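Local coordinates for protein alpha-galacturonidase (Bacillus subtilis, PDB 3FEF) that hydrolyses alpha-1,4-linked di-galacturonate to galacturonate as an NAD- and manganese-dependent family 4 glycosidase working as a homotetramer, at residues G115-I129 / N144-L156. Sequence-based numbering, arbitrary orientation.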
loop_
_atom_site.group_PDB
_atom_site.type_symbol
_atom_site.label_atom_id
_atom_site.label_comp_id
_atom_site.label_asym_id
_atom_site.label_seq_id
_atom_site.Cartn_x
_atom_site.Cartn_y
_atom_site.Cartn_z
ATOM N N GLY A 115 0.527 -0.572 -31.605
ATOM C CA GLY A 115 -0.284 -0.754 -30.420
ATOM C C GLY A 115 -0.571 0.588 -29.754
ATOM O O GLY A 115 -1.705 0.872 -29.397
ATOM N N ILE A 116 0.458 1.418 -29.610
ATOM C CA ILE A 116 0.328 2.728 -28.975
ATOM C C ILE A 116 -0.604 3.656 -29.758
ATOM O O ILE A 116 -1.523 4.244 -29.193
ATOM C CB ILE A 116 1.694 3.423 -28.860
ATOM C CG1 ILE A 116 2.707 2.515 -28.140
ATOM C CG2 ILE A 116 1.543 4.817 -28.220
ATOM C CD1 ILE A 116 2.874 2.749 -26.662
ATOM N N ILE A 117 -0.351 3.792 -31.058
ATOM C CA ILE A 117 -1.171 4.637 -31.908
ATOM C C ILE A 117 -2.601 4.114 -31.897
ATOM O O ILE A 117 -3.552 4.882 -31.734
ATOM C CB ILE A 117 -0.617 4.693 -33.368
ATOM C CG1 ILE A 117 0.777 5.314 -33.366
ATOM C CG2 ILE A 117 -1.541 5.504 -34.282
ATOM C CD1 ILE A 117 0.800 6.756 -32.863
ATOM N N ARG A 118 -2.753 2.798 -32.028
ATOM C CA ARG A 118 -4.089 2.204 -32.018
ATOM C C ARG A 118 -4.829 2.473 -30.701
ATOM O O ARG A 118 -6.007 2.847 -30.697
ATOM C CB ARG A 118 -4.008 0.702 -32.305
ATOM C CG ARG A 118 -5.352 0.006 -32.468
ATOM C CD ARG A 118 -5.087 -1.485 -32.658
ATOM N NE ARG A 118 -6.271 -2.315 -32.499
ATOM C CZ ARG A 118 -6.732 -3.123 -33.448
ATOM N NH1 ARG A 118 -6.090 -3.192 -34.606
ATOM N NH2 ARG A 118 -7.820 -3.857 -33.233
ATOM N N GLY A 119 -4.132 2.294 -29.587
ATOM C CA GLY A 119 -4.748 2.551 -28.294
ATOM C C GLY A 119 -5.218 3.989 -28.263
ATOM O O GLY A 119 -6.342 4.303 -27.861
ATOM N N LEU A 120 -4.343 4.879 -28.699
ATOM C CA LEU A 120 -4.657 6.290 -28.710
ATOM C C LEU A 120 -5.996 6.532 -29.425
ATOM O O LEU A 120 -6.869 7.218 -28.930
ATOM C CB LEU A 120 -3.542 6.984 -29.453
ATOM C CG LEU A 120 -2.961 8.262 -28.915
ATOM C CD1 LEU A 120 -2.961 8.270 -27.385
ATOM C CD2 LEU A 120 -1.544 8.361 -29.488
ATOM N N ARG A 121 -6.140 5.958 -30.605
ATOM C CA ARG A 121 -7.371 6.035 -31.393
ATOM C C ARG A 121 -8.576 5.431 -30.650
ATOM O O ARG A 121 -9.703 5.906 -30.757
ATOM C CB ARG A 121 -7.123 5.277 -32.699
ATOM C CG ARG A 121 -8.005 5.621 -33.872
ATOM C CD ARG A 121 -7.298 5.298 -35.221
ATOM N NE ARG A 121 -7.063 3.867 -35.428
ATOM C CZ ARG A 121 -5.866 3.329 -35.653
ATOM N NH1 ARG A 121 -4.799 4.102 -35.729
ATOM N NH2 ARG A 121 -5.733 2.022 -35.830
ATOM N N ALA A 122 -8.349 4.366 -29.898
ATOM C CA ALA A 122 -9.469 3.666 -29.250
ATOM C C ALA A 122 -9.991 4.401 -28.017
ATOM O O ALA A 122 -11.144 4.237 -27.637
ATOM C CB ALA A 122 -9.054 2.228 -28.871
ATOM N N VAL A 123 -9.137 5.208 -27.388
ATOM C CA VAL A 123 -9.511 5.850 -26.145
ATOM C C VAL A 123 -10.848 6.595 -26.227
ATOM O O VAL A 123 -11.732 6.377 -25.399
ATOM C CB VAL A 123 -8.376 6.753 -25.589
ATOM C CG1 VAL A 123 -8.868 7.574 -24.377
ATOM C CG2 VAL A 123 -7.177 5.887 -25.185
ATOM N N PRO A 124 -11.001 7.502 -27.203
ATOM C CA PRO A 124 -12.271 8.255 -27.166
ATOM C C PRO A 124 -13.476 7.418 -27.602
ATOM O O PRO A 124 -14.605 7.735 -27.244
ATOM C CB PRO A 124 -12.023 9.457 -28.101
ATOM C CG PRO A 124 -10.831 9.069 -28.948
ATOM C CD PRO A 124 -10.023 8.046 -28.165
ATOM N N ILE A 125 -13.247 6.341 -28.344
ATOM C CA ILE A 125 -14.334 5.414 -28.657
ATOM C C ILE A 125 -14.847 4.721 -27.387
ATOM O O ILE A 125 -16.048 4.557 -27.195
ATOM C CB ILE A 125 -13.903 4.370 -29.704
ATOM C CG1 ILE A 125 -13.499 5.067 -31.007
ATOM C CG2 ILE A 125 -15.029 3.375 -29.967
ATOM C CD1 ILE A 125 -13.110 4.102 -32.128
ATOM N N PHE A 126 -13.937 4.328 -26.500
ATOM C CA PHE A 126 -14.355 3.603 -25.309
ATOM C C PHE A 126 -14.855 4.533 -24.204
ATOM O O PHE A 126 -15.711 4.150 -23.398
ATOM C CB PHE A 126 -13.256 2.644 -24.828
ATOM C CG PHE A 126 -13.236 1.345 -25.581
ATOM C CD1 PHE A 126 -13.754 0.183 -25.006
ATOM C CD2 PHE A 126 -12.741 1.289 -26.881
ATOM C CE1 PHE A 126 -13.756 -1.027 -25.716
ATOM C CE2 PHE A 126 -12.738 0.073 -27.608
ATOM C CZ PHE A 126 -13.247 -1.078 -27.024
ATOM N N ALA A 127 -14.341 5.762 -24.176
ATOM C CA ALA A 127 -14.884 6.779 -23.282
ATOM C C ALA A 127 -16.361 6.977 -23.593
ATOM O O ALA A 127 -17.188 7.066 -22.683
ATOM C CB ALA A 127 -14.127 8.105 -23.445
ATOM N N GLU A 128 -16.688 7.038 -24.884
ATOM C CA GLU A 128 -18.074 7.205 -25.322
ATOM C C GLU A 128 -18.932 5.975 -24.988
ATOM O O GLU A 128 -20.068 6.095 -24.544
ATOM C CB GLU A 128 -18.155 7.517 -26.834
ATOM C CG GLU A 128 -19.610 7.615 -27.336
ATOM C CD GLU A 128 -19.760 8.174 -28.753
ATOM O OE1 GLU A 128 -18.929 7.865 -29.646
ATOM O OE2 GLU A 128 -20.744 8.920 -28.984
ATOM N N ILE A 129 -18.387 4.787 -25.210
ATOM C CA ILE A 129 -19.082 3.562 -24.825
ATOM C C ILE A 129 -19.297 3.527 -23.312
ATOM O O ILE A 129 -20.394 3.242 -22.830
ATOM C CB ILE A 129 -18.315 2.327 -25.304
ATOM C CG1 ILE A 129 -18.473 2.182 -26.827
ATOM C CG2 ILE A 129 -18.817 1.098 -24.589
ATOM C CD1 ILE A 129 -17.471 1.175 -27.470
ATOM N N ASN A 144 -15.380 -7.100 -22.788
ATOM C CA ASN A 144 -14.637 -6.524 -23.898
ATOM C C ASN A 144 -13.721 -7.534 -24.592
ATOM O O ASN A 144 -12.954 -8.253 -23.950
ATOM C CB ASN A 144 -13.825 -5.311 -23.416
ATOM C CG ASN A 144 -13.018 -4.670 -24.530
ATOM O OD1 ASN A 144 -13.506 -4.495 -25.645
ATOM N ND2 ASN A 144 -11.775 -4.324 -24.236
ATOM N N TYR A 145 -13.791 -7.558 -25.916
ATOM C CA TYR A 145 -12.983 -8.420 -26.741
ATOM C C TYR A 145 -12.021 -7.609 -27.604
ATOM O O TYR A 145 -11.174 -8.181 -28.294
ATOM C CB TYR A 145 -13.874 -9.222 -27.687
ATOM C CG TYR A 145 -14.602 -10.355 -27.040
ATOM C CD1 TYR A 145 -13.913 -11.488 -26.607
ATOM C CD2 TYR A 145 -15.975 -10.316 -26.875
ATOM C CE1 TYR A 145 -14.571 -12.541 -26.015
ATOM C CE2 TYR A 145 -16.651 -11.364 -26.287
ATOM C CZ TYR A 145 -15.936 -12.474 -25.848
ATOM O OH TYR A 145 -16.594 -13.527 -25.277
ATOM N N THR A 146 -12.171 -6.289 -27.581
ATOM C CA THR A 146 -11.401 -5.408 -28.466
ATOM C C THR A 146 -9.946 -5.204 -28.006
ATOM O O THR A 146 -9.684 -5.114 -26.813
ATOM C CB THR A 146 -12.044 -4.010 -28.549
ATOM O OG1 THR A 146 -13.443 -4.115 -28.862
ATOM C CG2 THR A 146 -11.344 -3.184 -29.598
ATOM N N ASN A 147 -9.021 -5.118 -28.961
ATOM C CA ASN A 147 -7.633 -4.757 -28.700
ATOM C C ASN A 147 -7.368 -3.295 -29.081
ATOM O O ASN A 147 -7.983 -2.786 -30.025
ATOM C CB ASN A 147 -6.719 -5.660 -29.517
ATOM C CG ASN A 147 -6.780 -7.096 -29.062
ATOM O OD1 ASN A 147 -6.760 -7.375 -27.868
ATOM N ND2 ASN A 147 -6.858 -8.015 -30.003
ATOM N N PRO A 148 -6.429 -2.618 -28.391
ATOM C CA PRO A 148 -5.515 -3.077 -27.322
ATOM C C PRO A 148 -6.244 -3.235 -25.990
ATOM O O PRO A 148 -6.759 -2.267 -25.427
ATOM C CB PRO A 148 -4.478 -1.960 -27.234
ATOM C CG PRO A 148 -5.187 -0.744 -27.715
ATOM C CD PRO A 148 -6.181 -1.213 -28.761
HETATM N N MSE A 149 -6.272 -4.469 -25.512
HETATM C CA MSE A 149 -7.140 -4.895 -24.419
HETATM C C MSE A 149 -6.963 -4.081 -23.131
HETATM O O MSE A 149 -7.931 -3.610 -22.548
HETATM C CB MSE A 149 -6.838 -6.346 -24.118
HETATM C CG MSE A 149 -7.493 -6.815 -22.855
HETATM SE SE MSE A 149 -9.128 -7.684 -23.347
HETATM C CE MSE A 149 -8.447 -9.410 -23.701
ATOM N N SER A 150 -5.717 -3.935 -22.702
ATOM C CA SER A 150 -5.394 -3.251 -21.466
ATOM C C SER A 150 -5.776 -1.770 -21.475
ATOM O O SER A 150 -6.245 -1.244 -20.479
ATOM C CB SER A 150 -3.908 -3.422 -21.167
ATOM O OG SER A 150 -3.579 -4.807 -21.125
ATOM N N VAL A 151 -5.586 -1.103 -22.600
ATOM C CA VAL A 151 -5.973 0.286 -22.716
ATOM C C VAL A 151 -7.486 0.470 -22.776
ATOM O O VAL A 151 -8.029 1.267 -22.030
ATOM C CB VAL A 151 -5.314 0.950 -23.956
ATOM C CG1 VAL A 151 -5.978 2.309 -24.241
ATOM C CG2 VAL A 151 -3.769 1.090 -23.731
ATOM N N CYS A 152 -8.169 -0.275 -23.648
ATOM C CA CYS A 152 -9.616 -0.145 -23.792
ATOM C C CYS A 152 -10.304 -0.450 -22.493
ATOM O O CYS A 152 -11.153 0.301 -22.018
ATOM C CB CYS A 152 -10.155 -1.119 -24.852
ATOM S SG CYS A 152 -9.551 -0.768 -26.489
ATOM N N THR A 153 -9.948 -1.577 -21.904
ATOM C CA THR A 153 -10.599 -1.947 -20.669
ATOM C C THR A 153 -10.315 -0.896 -19.599
ATOM O O THR A 153 -11.179 -0.580 -18.793
ATOM C CB THR A 153 -10.146 -3.348 -20.233
ATOM O OG1 THR A 153 -10.317 -4.238 -21.349
ATOM C CG2 THR A 153 -10.977 -3.834 -19.080
ATOM N N ARG A 154 -9.099 -0.353 -19.590
ATOM C CA ARG A 154 -8.745 0.599 -18.555
ATOM C C ARG A 154 -9.540 1.882 -18.704
ATOM O O ARG A 154 -9.864 2.522 -17.714
ATOM C CB ARG A 154 -7.261 0.928 -18.601
ATOM C CG ARG A 154 -6.860 1.910 -17.531
ATOM C CD ARG A 154 -6.861 1.305 -16.109
ATOM N NE ARG A 154 -6.082 2.212 -15.270
ATOM C CZ ARG A 154 -6.594 3.000 -14.335
ATOM N NH1 ARG A 154 -7.883 2.953 -14.043
ATOM N NH2 ARG A 154 -5.806 3.820 -13.678
ATOM N N VAL A 155 -9.857 2.244 -19.945
ATOM C CA VAL A 155 -10.595 3.473 -20.235
ATOM C C VAL A 155 -12.005 3.323 -19.709
ATOM O O VAL A 155 -12.556 4.255 -19.136
ATOM C CB VAL A 155 -10.588 3.812 -21.760
ATOM C CG1 VAL A 155 -11.616 4.927 -22.103
ATOM C CG2 VAL A 155 -9.176 4.204 -22.214
ATOM N N LEU A 156 -12.594 2.139 -19.891
ATOM C CA LEU A 156 -13.911 1.891 -19.313
ATOM C C LEU A 156 -13.952 2.290 -17.818
ATOM O O LEU A 156 -14.856 3.007 -17.376
ATOM C CB LEU A 156 -14.324 0.422 -19.514
ATOM C CG LEU A 156 -14.555 0.007 -20.966
ATOM C CD1 LEU A 156 -15.011 -1.455 -21.119
ATOM C CD2 LEU A 156 -15.568 0.981 -21.619
HETATM O O HOH W 1 -9.802 -5.291 -31.946
#
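F126 lays one ring face over C152: CB of C152 stands 3.6 Å from the F126 ring centroid and 8° off its normal, a CH-pi contact, and SG adds a sulfur-aromatic one. At the ring edge, F126 CZ meets T146 CB at 3.5 Å, and L156 CD2 comes in close to the ring plane. At the same edge N144 OD1 lies 3.5 Å from F126 CE1. Cutting F126 back to an alanine is likely to leave a gap against C152 and T146. Farther along, V155 CG1, set anti to its own nitrogen, packs 3.5 Å from A127 N, while its CG2 meets V123. P148, at the N-cap position of helix 149-159, presses CG to 3.4 Å from G119 CA, tighter than usual contact. The extended R118 gives N147 O an NE bond of 3.0 Å (162°) from above the carbonyl plane; a water, held weakly by R118 NH2, also accepts from N147 N. In the second shell, N144 OD1 accepts T146 N, an Asx turn, N144 ND2 bonds T153 OG1, and T146 OG1 bonds I83 N. The axes of 115-129 and 149-156, 34° apart, pack within the Rossmann-type domain, where the cis-peptide turn after strand 141-144 carries N147, a probable substrate ligand, beside the metal site.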